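Local coordinates for protein lipid binding hydrolase (Escherichia coli, PDB 2IF6) that is probably a hydrolase of the permuted papain-like amidase family, though its reaction and substrate have not been established, at residues S29-T34 against K179-F184; V46-G51 against K59-H64; G8-Q13 against K118-A123. One frame throughout, in Å; residues are numbered along the deposited sequence.

Contact 1: residues S29-T34 against K179-F184; sequences SDYSHT and KEWPLF
Tyr-31 turns one edge of its ring onto a face of the Trp-181 indole in an offset edge-to-face (T-shaped) aromatic pair. The ring planes stand at 90°, and the centroid of the Tyr-31 ring lies 5.3 Å from that of the six-membered ring of Trp-181. Tyr-31 CD1 and CE1 share the work: CD1 sits 3.6 Å from Trp-181 CH2, and CE1 lies 3.8 Å from Trp-181 CZ3. The indole reaches across because its CG is anti to the backbone N (chi1 -160°), which sends the benzo end toward the loop 29-32. Asp-30 CB adds apolar contact, approaching the indole obliquely, 3.7 Å from Trp-181 CZ2. Farther out, Leu-183 CD2 just meets the carboxylate oxygen OD2 of Asp-30 at 4.2 Å. The contact thus joins the loop leading into strand 33-40 to the C-terminal tail that follows strand 174-180, an outermost strand of the antiparallel sheet. Trp-181 also packs on Ile-14 and Lys-69, while Tyr-31 meets the rings of Phe-12 and Phe-169. Hydrogen bonding acts within the loop: Ser-29 OG accepts from Tyr-31 N at 2.9 Å and 166°, forming an ST turn that shapes the backbone just before the aromatic ring. At Ser-32 and His-33, both opposite Gln-13, the chain enters its strand through a classic beta bulge.

Contact 2: residues V46-G51 against K59-H64; sequences VFEAVG and KQWIAH
Val-46 lies over one face of the Trp-61 indole while the Glu-48 carboxylate comes up to the edge of the same ring. The valine crosses the tryptophan at about a right angle. Its CG1 methyl stands 3.5 Å from the centroid of the five-membered ring of Trp-61, only 15° off the normal, in a CH-pi contact. CG2 of Val-46 covers the root of the indole, 3.7 Å from Trp-61 CG. At the edge, Glu-48 CD lies near the ring plane, 3.4 Å from Trp-61 CD1, with the carboxylate and indole planes 59° apart. Trp-61 NE1 donates to Glu-48 OE1 over 2.9 Å, but the N-H...O angle of 126° makes this hydrogen bond weak. Glu-48 CG is placed between its backbone N and carbonyl carbon, and the chain beyond is extended, carrying the carboxylate across to the indole. Strand 43-49 and helix 58-63 are thereby joined on one side of the sheet, with strand 53-57 between them in the chain. Thr-56 OG1 bonds Glu-48 OE2, the main polar hold on the acid, and His-33 NE2 bonds OE1. Such multiple bonding would limit rotation of this buried group. With Cys-112 and His-33, Glu-48 fits a possible Cys-His-Glu triad; in that setting Trp-61, itself held by Val-46, would add a lesser second-shell restraint through its weak N-H bond.

Contact 3: residues G8-Q13 against K118-A123; sequences GDIIFQ and KVYQNA
The Tyr-120 ring meets the carbonyl oxygen of Gly-8 at its edge, near the ring plane, while the CD1 methyl of Ile-10 approaches obliquely. The phenol oxygen makes the polar link, Tyr-120 OH donating to Gly-8 O across a short 2.6 Å. The hydroxyl stands above the carbonyl plane, 35° out of it, and not on a lone pair; the C=O...O angle is 118°. Ile-10 and Tyr-120 reach toward each other from opposite directions, Ile-10 CD1 coming to 3.9 Å from Tyr-120 CE1 and Ile-10 CG1 to 4.1 Å from the same atom. Ile-10 CG1 is anti to its carbonyl carbon (chi1 -53°), and the extended end of the chain points its methyl at the tyrosine. In the fold, this buried contact ties helix 112-124 to the start of strand 10-13, an inner strand of the antiparallel sheet between 33-40 and 70-75; Cys-112 opens the same helix. Leu-87 of helix 81-91 and Val-128 also pack on Tyr-120. Gly-8 has a positive phi, and its backbone lies close to the tyrosine hydroxyl, with Gly-8 C 3.4 Å from Tyr-120 OH. Along the helix, Lys-118 O takes two donors from Asn-122, the backbone N at 2.9 Å and ND2 at 2.9 Å, which arrive from opposite faces of the carbonyl plane.

In the fold
All three contacts reach the same antiparallel sheet, and their centres lie about 14 to 17 Å apart. Contacts 1 and 2 meet at the possible catalytic site: His-33 NE2 lies 2.7 Å from Glu-48 OE1, a probable hydrogen bond, and Cys-112, which touches His-33, completes a possible Cys-His-Glu triad. Contact 3 reaches the helix that carries this cysteine. Its strand 10-13 pairs with strand 33-40 of contact 1, where Thr-34 OG1 is 3.0 Å from Ile-11 O. Contacts 2 and 3 join through Gln-13, whose NE2 lies 2.9 Å from Trp-61 O, and through Phe-47 CE2, 3.8 Å from Val-119 CG2.

Contact 1: residues S29-T34 against K179-F184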
loop_
_atom_site.group_PDB
_atom_site.type_symbol
_atom_site.label_atom_id
_atom_site.label_comp_id
_atom_site.label_asym_id
_atom_site.label_seq_id
_atom_site.Cartn_x
_atom_site.Cartn_y
_atom_site.Cartn_z
ATOM N N SER A 29 -10.893 -5.037 -5.893
ATOM C CA SER A 29 -9.969 -5.624 -4.932
ATOM C C SER A 29 -10.626 -5.624 -3.582
ATOM O O SER A 29 -11.469 -4.762 -3.316
ATOM C CB SER A 29 -8.676 -4.772 -4.872
ATOM O OG SER A 29 -7.762 -5.286 -3.904
ATOM N N ASP A 30 -10.235 -6.584 -2.750
ATOM C CA ASP A 30 -10.466 -6.561 -1.326
ATOM C C ASP A 30 -9.538 -5.624 -0.536
ATOM O O ASP A 30 -9.827 -5.318 0.603
ATOM C CB ASP A 30 -10.286 -7.973 -0.768
ATOM C CG ASP A 30 -11.368 -8.950 -1.259
ATOM O OD1 ASP A 30 -12.498 -8.475 -1.554
ATOM O OD2 ASP A 30 -11.063 -10.185 -1.327
ATOM N N TYR A 31 -8.416 -5.208 -1.107
ATOM C CA TYR A 31 -7.381 -4.517 -0.330
ATOM C C TYR A 31 -7.559 -3.026 -0.478
ATOM O O TYR A 31 -7.581 -2.508 -1.602
ATOM C CB TYR A 31 -5.955 -4.899 -0.801
ATOM C CG TYR A 31 -5.835 -6.378 -0.970
ATOM C CD1 TYR A 31 -6.290 -7.226 0.024
ATOM C CD2 TYR A 31 -5.339 -6.940 -2.158
ATOM C CE1 TYR A 31 -6.261 -8.606 -0.126
ATOM C CE2 TYR A 31 -5.306 -8.317 -2.307
ATOM C CZ TYR A 31 -5.773 -9.123 -1.273
ATOM O OH TYR A 31 -5.744 -10.471 -1.373
ATOM N N SER A 32 -7.655 -2.335 0.640
ATOM C CA SER A 32 -7.756 -0.897 0.573
ATOM C C SER A 32 -6.699 -0.158 1.393
ATOM O O SER A 32 -6.733 1.091 1.479
ATOM C CB SER A 32 -9.195 -0.471 0.927
ATOM O OG SER A 32 -9.517 -0.868 2.243
ATOM N N HIS A 33 -5.767 -0.908 2.003
ATOM C CA HIS A 33 -4.602 -0.290 2.642
ATOM C C HIS A 33 -3.427 -1.249 2.594
ATOM O O HIS A 33 -3.636 -2.455 2.583
ATOM C CB HIS A 33 -4.904 0.081 4.093
ATOM C CG HIS A 33 -3.827 0.899 4.744
ATOM N ND1 HIS A 33 -3.254 2.001 4.135
ATOM C CD2 HIS A 33 -3.217 0.770 5.951
ATOM C CE1 HIS A 33 -2.343 2.520 4.950
ATOM N NE2 HIS A 33 -2.293 1.786 6.051
ATOM N N THR A 34 -2.208 -0.719 2.511
ATOM C CA THR A 34 -1.003 -1.571 2.460
ATOM C C THR A 34 0.131 -0.883 3.230
ATOM O O THR A 34 0.109 0.344 3.431
ATOM C CB THR A 34 -0.620 -1.911 0.987
ATOM O OG1 THR A 34 0.432 -2.882 0.937
ATOM C CG2 THR A 34 -0.180 -0.688 0.249
ATOM N N LYS A 179 -1.522 -15.418 5.777
ATOM C CA LYS A 179 -2.880 -15.086 5.409
ATOM C C LYS A 179 -3.780 -15.375 6.541
ATOM O O LYS A 179 -3.895 -16.539 6.966
ATOM C CB LYS A 179 -3.346 -15.885 4.205
ATOM C CG LYS A 179 -4.235 -15.068 3.334
ATOM C CD LYS A 179 -5.277 -15.883 2.663
ATOM C CE LYS A 179 -4.684 -16.956 1.815
ATOM N NZ LYS A 179 -5.831 -17.812 1.485
ATOM N N GLU A 180 -4.430 -14.337 7.048
ATOM C CA GLU A 180 -5.565 -14.543 7.966
ATOM C C GLU A 180 -6.724 -13.822 7.324
ATOM O O GLU A 180 -6.987 -12.670 7.634
ATOM C CB GLU A 180 -5.298 -13.954 9.344
ATOM C CG GLU A 180 -4.124 -14.610 10.079
ATOM C CD GLU A 180 -4.527 -15.899 10.750
ATOM O OE1 GLU A 180 -5.735 -16.056 11.050
ATOM O OE2 GLU A 180 -3.630 -16.746 10.986
ATOM N N TRP A 181 -7.392 -14.492 6.398
ATOM C CA TRP A 181 -8.409 -13.846 5.621
ATOM C C TRP A 181 -9.516 -14.823 5.201
ATOM O O TRP A 181 -9.557 -15.209 4.049
ATOM C CB TRP A 181 -7.766 -13.286 4.369
ATOM C CG TRP A 181 -8.587 -12.208 3.747
ATOM C CD1 TRP A 181 -9.862 -12.319 3.237
ATOM C CD2 TRP A 181 -8.206 -10.840 3.586
ATOM N NE1 TRP A 181 -10.282 -11.094 2.773
ATOM C CE2 TRP A 181 -9.290 -10.169 2.985
ATOM C CE3 TRP A 181 -7.055 -10.111 3.906
ATOM C CZ2 TRP A 181 -9.248 -8.796 2.683
ATOM C CZ3 TRP A 181 -7.026 -8.755 3.618
ATOM C CH2 TRP A 181 -8.117 -8.112 3.002
ATOM N N PRO A 182 -10.413 -15.214 6.124
ATOM C CA PRO A 182 -11.427 -16.174 5.694
ATOM C C PRO A 182 -12.352 -15.565 4.657
ATOM O O PRO A 182 -12.783 -14.435 4.826
ATOM C CB PRO A 182 -12.193 -16.491 6.977
ATOM C CG PRO A 182 -11.903 -15.392 7.887
ATOM C CD PRO A 182 -10.547 -14.859 7.542
ATOM N N LEU A 183 -12.626 -16.298 3.580
ATOM C CA LEU A 183 -13.506 -15.805 2.539
ATOM C C LEU A 183 -14.897 -16.390 2.689
ATOM O O LEU A 183 -15.491 -16.862 1.702
ATOM C CB LEU A 183 -12.946 -16.110 1.147
ATOM C CG LEU A 183 -11.758 -15.232 0.759
ATOM C CD1 LEU A 183 -10.944 -15.981 -0.277
ATOM C CD2 LEU A 183 -12.220 -13.858 0.248
ATOM N N PHE A 184 -15.378 -16.354 3.927
ATOM C CA PHE A 184 -16.729 -16.723 4.322
ATOM C C PHE A 184 -17.113 -15.835 5.505
ATOM O O PHE A 184 -16.215 -15.405 6.263
ATOM C CB PHE A 184 -16.841 -18.216 4.712
ATOM C CG PHE A 184 -15.717 -18.739 5.594
ATOM C CD1 PHE A 184 -15.793 -18.659 6.977
ATOM C CD2 PHE A 184 -14.588 -19.349 5.032
ATOM C CE1 PHE A 184 -14.750 -19.156 7.787
ATOM C CE2 PHE A 184 -13.561 -19.844 5.848
ATOM C CZ PHE A 184 -13.656 -19.754 7.212
#

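Contact 2: residues V46-G51 against K59-H64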
loop_
_atom_site.group_PDB
_atom_site.type_symbol
_atom_site.label_atom_id
_atom_site.label_comp_id
_atom_site.label_asym_id
_atom_site.label_seq_id
_atom_site.Cartn_x
_atom_site.Cartn_y
_atom_site.Cartn_z
ATOM N N VAL A 46 5.104 -1.814 10.953
ATOM C CA VAL A 46 4.591 -1.613 9.609
ATOM C C VAL A 46 4.850 -0.145 9.207
ATOM O O VAL A 46 4.308 0.802 9.824
ATOM C CB VAL A 46 3.067 -1.987 9.483
ATOM C CG1 VAL A 46 2.550 -1.684 8.054
ATOM C CG2 VAL A 46 2.837 -3.455 9.863
ATOM N N PHE A 47 5.693 0.031 8.182
ATOM C CA PHE A 47 5.953 1.336 7.566
ATOM C C PHE A 47 4.782 1.623 6.634
ATOM O O PHE A 47 4.535 0.833 5.707
ATOM C CB PHE A 47 7.238 1.199 6.725
ATOM C CG PHE A 47 7.539 2.368 5.829
ATOM C CD1 PHE A 47 8.186 3.502 6.339
ATOM C CD2 PHE A 47 7.235 2.320 4.452
ATOM C CE1 PHE A 47 8.533 4.593 5.521
ATOM C CE2 PHE A 47 7.567 3.434 3.608
ATOM C CZ PHE A 47 8.221 4.565 4.157
ATOM N N GLU A 48 4.054 2.721 6.880
ATOM C CA GLU A 48 2.836 3.001 6.099
ATOM C C GLU A 48 2.604 4.493 5.918
ATOM O O GLU A 48 2.999 5.279 6.774
ATOM C CB GLU A 48 1.618 2.400 6.803
ATOM C CG GLU A 48 1.516 2.876 8.280
ATOM C CD GLU A 48 0.204 2.509 8.934
ATOM O OE1 GLU A 48 -0.743 2.099 8.228
ATOM O OE2 GLU A 48 0.094 2.665 10.167
ATOM N N ALA A 49 1.977 4.866 4.808
ATOM C CA ALA A 49 1.616 6.268 4.543
ATOM C C ALA A 49 0.187 6.434 5.006
ATOM O O ALA A 49 -0.734 6.004 4.325
ATOM C CB ALA A 49 1.750 6.581 3.073
ATOM N N VAL A 50 0.008 7.004 6.191
ATOM C CA VAL A 50 -1.334 7.341 6.701
ATOM C C VAL A 50 -1.471 8.802 7.157
ATOM O O VAL A 50 -2.379 9.133 7.892
ATOM C CB VAL A 50 -1.760 6.425 7.854
ATOM C CG1 VAL A 50 -1.989 5.007 7.349
ATOM C CG2 VAL A 50 -0.731 6.455 9.011
ATOM N N GLY A 51 -0.566 9.667 6.736
ATOM C CA GLY A 51 -0.598 11.070 7.172
ATOM C C GLY A 51 -0.238 11.160 8.643
ATOM O O GLY A 51 -1.127 11.266 9.502
ATOM N N LYS A 59 1.087 -5.376 15.758
ATOM C CA LYS A 59 -0.134 -5.788 16.422
ATOM C C LYS A 59 -1.188 -4.704 16.244
ATOM O O LYS A 59 -2.321 -5.006 15.884
ATOM C CB LYS A 59 0.104 -6.106 17.909
ATOM C CG LYS A 59 -1.196 -6.472 18.634
ATOM C CD LYS A 59 -0.985 -6.665 20.156
ATOM C CE LYS A 59 -2.351 -6.634 20.878
ATOM N NZ LYS A 59 -2.925 -5.259 20.792
ATOM N N GLN A 60 -0.799 -3.444 16.444
ATOM C CA GLN A 60 -1.735 -2.320 16.307
ATOM C C GLN A 60 -2.199 -2.141 14.827
ATOM O O GLN A 60 -3.390 -1.890 14.538
ATOM C CB GLN A 60 -1.089 -1.057 16.880
ATOM C CG GLN A 60 -1.695 0.283 16.487
ATOM C CD GLN A 60 -0.792 1.456 16.903
ATOM O OE1 GLN A 60 -0.115 1.388 17.946
ATOM N NE2 GLN A 60 -0.754 2.512 16.078
ATOM N N TRP A 61 -1.257 -2.256 13.899
ATOM C CA TRP A 61 -1.606 -2.193 12.472
ATOM C C TRP A 61 -2.693 -3.200 12.073
ATOM O O TRP A 61 -3.636 -2.862 11.382
ATOM C CB TRP A 61 -0.358 -2.410 11.612
ATOM C CG TRP A 61 -0.594 -2.026 10.191
ATOM C CD1 TRP A 61 -0.418 -0.786 9.637
ATOM C CD2 TRP A 61 -1.109 -2.873 9.146
ATOM N NE1 TRP A 61 -0.760 -0.816 8.290
ATOM C CE2 TRP A 61 -1.163 -2.095 7.970
ATOM C CE3 TRP A 61 -1.513 -4.218 9.093
ATOM C CZ2 TRP A 61 -1.619 -2.612 6.763
ATOM C CZ3 TRP A 61 -1.935 -4.740 7.886
ATOM C CH2 TRP A 61 -1.996 -3.926 6.736
ATOM N N ILE A 62 -2.553 -4.452 12.508
ATOM C CA ILE A 62 -3.479 -5.504 12.096
ATOM C C ILE A 62 -4.872 -5.274 12.697
ATOM O O ILE A 62 -5.900 -5.544 12.044
ATOM C CB ILE A 62 -2.981 -6.887 12.541
ATOM C CG1 ILE A 62 -1.732 -7.271 11.732
ATOM C CG2 ILE A 62 -4.138 -7.946 12.426
ATOM C CD1 ILE A 62 -1.018 -8.548 12.227
ATOM N N ALA A 63 -4.878 -4.799 13.942
ATOM C CA ALA A 63 -6.108 -4.564 14.731
ATOM C C ALA A 63 -6.949 -3.484 14.061
ATOM O O ALA A 63 -8.168 -3.476 14.165
ATOM C CB ALA A 63 -5.727 -4.127 16.165
ATOM N N HIS A 64 -6.286 -2.566 13.377
ATOM C CA HIS A 64 -6.972 -1.480 12.680
ATOM C C HIS A 64 -7.699 -1.934 11.395
ATOM O O HIS A 64 -8.566 -1.225 10.881
ATOM C CB HIS A 64 -5.992 -0.344 12.373
ATOM C CG HIS A 64 -5.789 0.613 13.511
ATOM N ND1 HIS A 64 -4.553 1.127 13.839
ATOM C CD2 HIS A 64 -6.668 1.167 14.381
ATOM C CE1 HIS A 64 -4.677 1.947 14.867
ATOM N NE2 HIS A 64 -5.950 1.987 15.218
#

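Contact 3: residues G8-Q13 against K118-A123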
loop_
_atom_site.group_PDB
_atom_site.type_symbol
_atom_site.label_atom_id
_atom_site.label_comp_id
_atom_site.label_asym_id
_atom_site.label_seq_id
_atom_site.Cartn_x
_atom_site.Cartn_y
_atom_site.Cartn_z
ATOM N N GLY A 8 10.616 -5.746 4.485
ATOM C CA GLY A 8 10.198 -5.856 3.106
ATOM C C GLY A 8 8.883 -6.589 2.839
ATOM O O GLY A 8 8.328 -6.396 1.761
ATOM N N ASP A 9 8.393 -7.435 3.765
ATOM C CA ASP A 9 7.111 -8.130 3.559
ATOM C C ASP A 9 6.030 -7.066 3.365
ATOM O O ASP A 9 6.016 -6.045 4.084
ATOM C CB ASP A 9 6.704 -9.025 4.761
ATOM C CG ASP A 9 7.610 -10.214 4.944
ATOM O OD1 ASP A 9 8.512 -10.471 4.068
ATOM O OD2 ASP A 9 7.427 -10.889 5.982
ATOM N N ILE A 10 5.180 -7.261 2.379
ATOM C CA ILE A 10 4.160 -6.253 2.090
ATOM C C ILE A 10 2.854 -6.785 2.615
ATOM O O ILE A 10 2.465 -7.899 2.278
ATOM C CB ILE A 10 4.080 -5.949 0.581
ATOM C CG1 ILE A 10 5.490 -5.579 0.053
ATOM C CG2 ILE A 10 3.071 -4.804 0.327
ATOM C CD1 ILE A 10 5.608 -5.504 -1.513
ATOM N N ILE A 11 2.170 -5.980 3.424
ATOM C CA ILE A 11 0.996 -6.457 4.129
ATOM C C ILE A 11 -0.237 -5.656 3.681
ATOM O O ILE A 11 -0.121 -4.455 3.439
ATOM C CB ILE A 11 1.232 -6.405 5.677
ATOM C CG1 ILE A 11 0.070 -7.079 6.436
ATOM C CG2 ILE A 11 1.539 -4.990 6.150
ATOM C CD1 ILE A 11 0.370 -7.466 7.860
ATOM N N PHE A 12 -1.400 -6.315 3.596
ATOM C CA PHE A 12 -2.601 -5.699 3.006
ATOM C C PHE A 12 -3.758 -5.928 3.983
ATOM O O PHE A 12 -3.789 -6.948 4.689
ATOM C CB PHE A 12 -2.926 -6.359 1.654
ATOM C CG PHE A 12 -1.817 -6.249 0.619
ATOM C CD1 PHE A 12 -1.896 -5.305 -0.377
ATOM C CD2 PHE A 12 -0.707 -7.109 0.639
ATOM C CE1 PHE A 12 -0.872 -5.176 -1.323
ATOM C CE2 PHE A 12 0.335 -6.968 -0.354
ATOM C CZ PHE A 12 0.201 -6.042 -1.308
ATOM N N GLN A 13 -4.699 -4.986 4.020
ATOM C CA GLN A 13 -5.851 -5.100 4.873
ATOM C C GLN A 13 -6.999 -4.314 4.243
ATOM O O GLN A 13 -6.805 -3.592 3.259
ATOM C CB GLN A 13 -5.528 -4.548 6.281
ATOM C CG GLN A 13 -5.371 -3.019 6.321
ATOM C CD GLN A 13 -5.027 -2.436 7.684
ATOM O OE1 GLN A 13 -4.978 -1.224 7.796
ATOM N NE2 GLN A 13 -4.810 -3.270 8.715
ATOM N N LYS A 118 7.367 3.063 -4.304
ATOM C CA LYS A 118 8.529 3.953 -4.463
ATOM C C LYS A 118 9.756 3.486 -3.671
ATOM O O LYS A 118 10.905 3.619 -4.129
ATOM C CB LYS A 118 8.187 5.402 -4.153
ATOM C CG LYS A 118 7.424 6.068 -5.285
ATOM C CD LYS A 118 6.944 7.445 -4.912
ATOM C CE LYS A 118 6.307 8.140 -6.149
ATOM N NZ LYS A 118 5.801 9.509 -5.889
ATOM N N VAL A 119 9.525 2.888 -2.512
ATOM C CA VAL A 119 10.633 2.371 -1.704
ATOM C C VAL A 119 11.314 1.183 -2.421
ATOM O O VAL A 119 12.538 1.133 -2.527
ATOM C CB VAL A 119 10.191 2.019 -0.261
ATOM C CG1 VAL A 119 11.283 1.167 0.430
ATOM C CG2 VAL A 119 9.888 3.330 0.551
ATOM N N TYR A 120 10.526 0.260 -2.967
ATOM C CA TYR A 120 11.111 -0.904 -3.650
ATOM C C TYR A 120 11.885 -0.459 -4.871
ATOM O O TYR A 120 12.953 -1.007 -5.190
ATOM C CB TYR A 120 10.035 -1.919 -4.051
ATOM C CG TYR A 120 9.954 -3.067 -3.082
ATOM C CD1 TYR A 120 9.204 -2.972 -1.909
ATOM C CD2 TYR A 120 10.680 -4.228 -3.300
ATOM C CE1 TYR A 120 9.152 -4.047 -1.004
ATOM C CE2 TYR A 120 10.660 -5.286 -2.400
ATOM C CZ TYR A 120 9.887 -5.191 -1.252
ATOM O OH TYR A 120 9.833 -6.261 -0.392
ATOM N N GLN A 121 11.338 0.534 -5.553
ATOM C CA GLN A 121 11.924 0.974 -6.809
ATOM C C GLN A 121 13.234 1.661 -6.490
ATOM O O GLN A 121 14.245 1.401 -7.117
ATOM C CB GLN A 121 10.953 1.892 -7.558
ATOM C CG GLN A 121 11.596 3.006 -8.458
ATOM C CD GLN A 121 12.431 2.474 -9.597
ATOM O OE1 GLN A 121 13.411 3.120 -10.021
ATOM N NE2 GLN A 121 12.066 1.305 -10.109
ATOM N N ASN A 122 13.219 2.537 -5.495
ATOM C CA ASN A 122 14.407 3.316 -5.201
ATOM C C ASN A 122 15.495 2.553 -4.460
ATOM O O ASN A 122 16.670 2.821 -4.658
ATOM C CB ASN A 122 14.036 4.627 -4.519
ATOM C CG ASN A 122 13.453 5.628 -5.512
ATOM O OD1 ASN A 122 14.138 6.043 -6.453
ATOM N ND2 ASN A 122 12.179 5.963 -5.353
ATOM N N ALA A 123 15.111 1.559 -3.669
ATOM C CA ALA A 123 16.092 0.764 -2.940
ATOM C C ALA A 123 16.712 -0.378 -3.775
ATOM O O ALA A 123 17.939 -0.587 -3.736
ATOM C CB ALA A 123 15.502 0.222 -1.646
#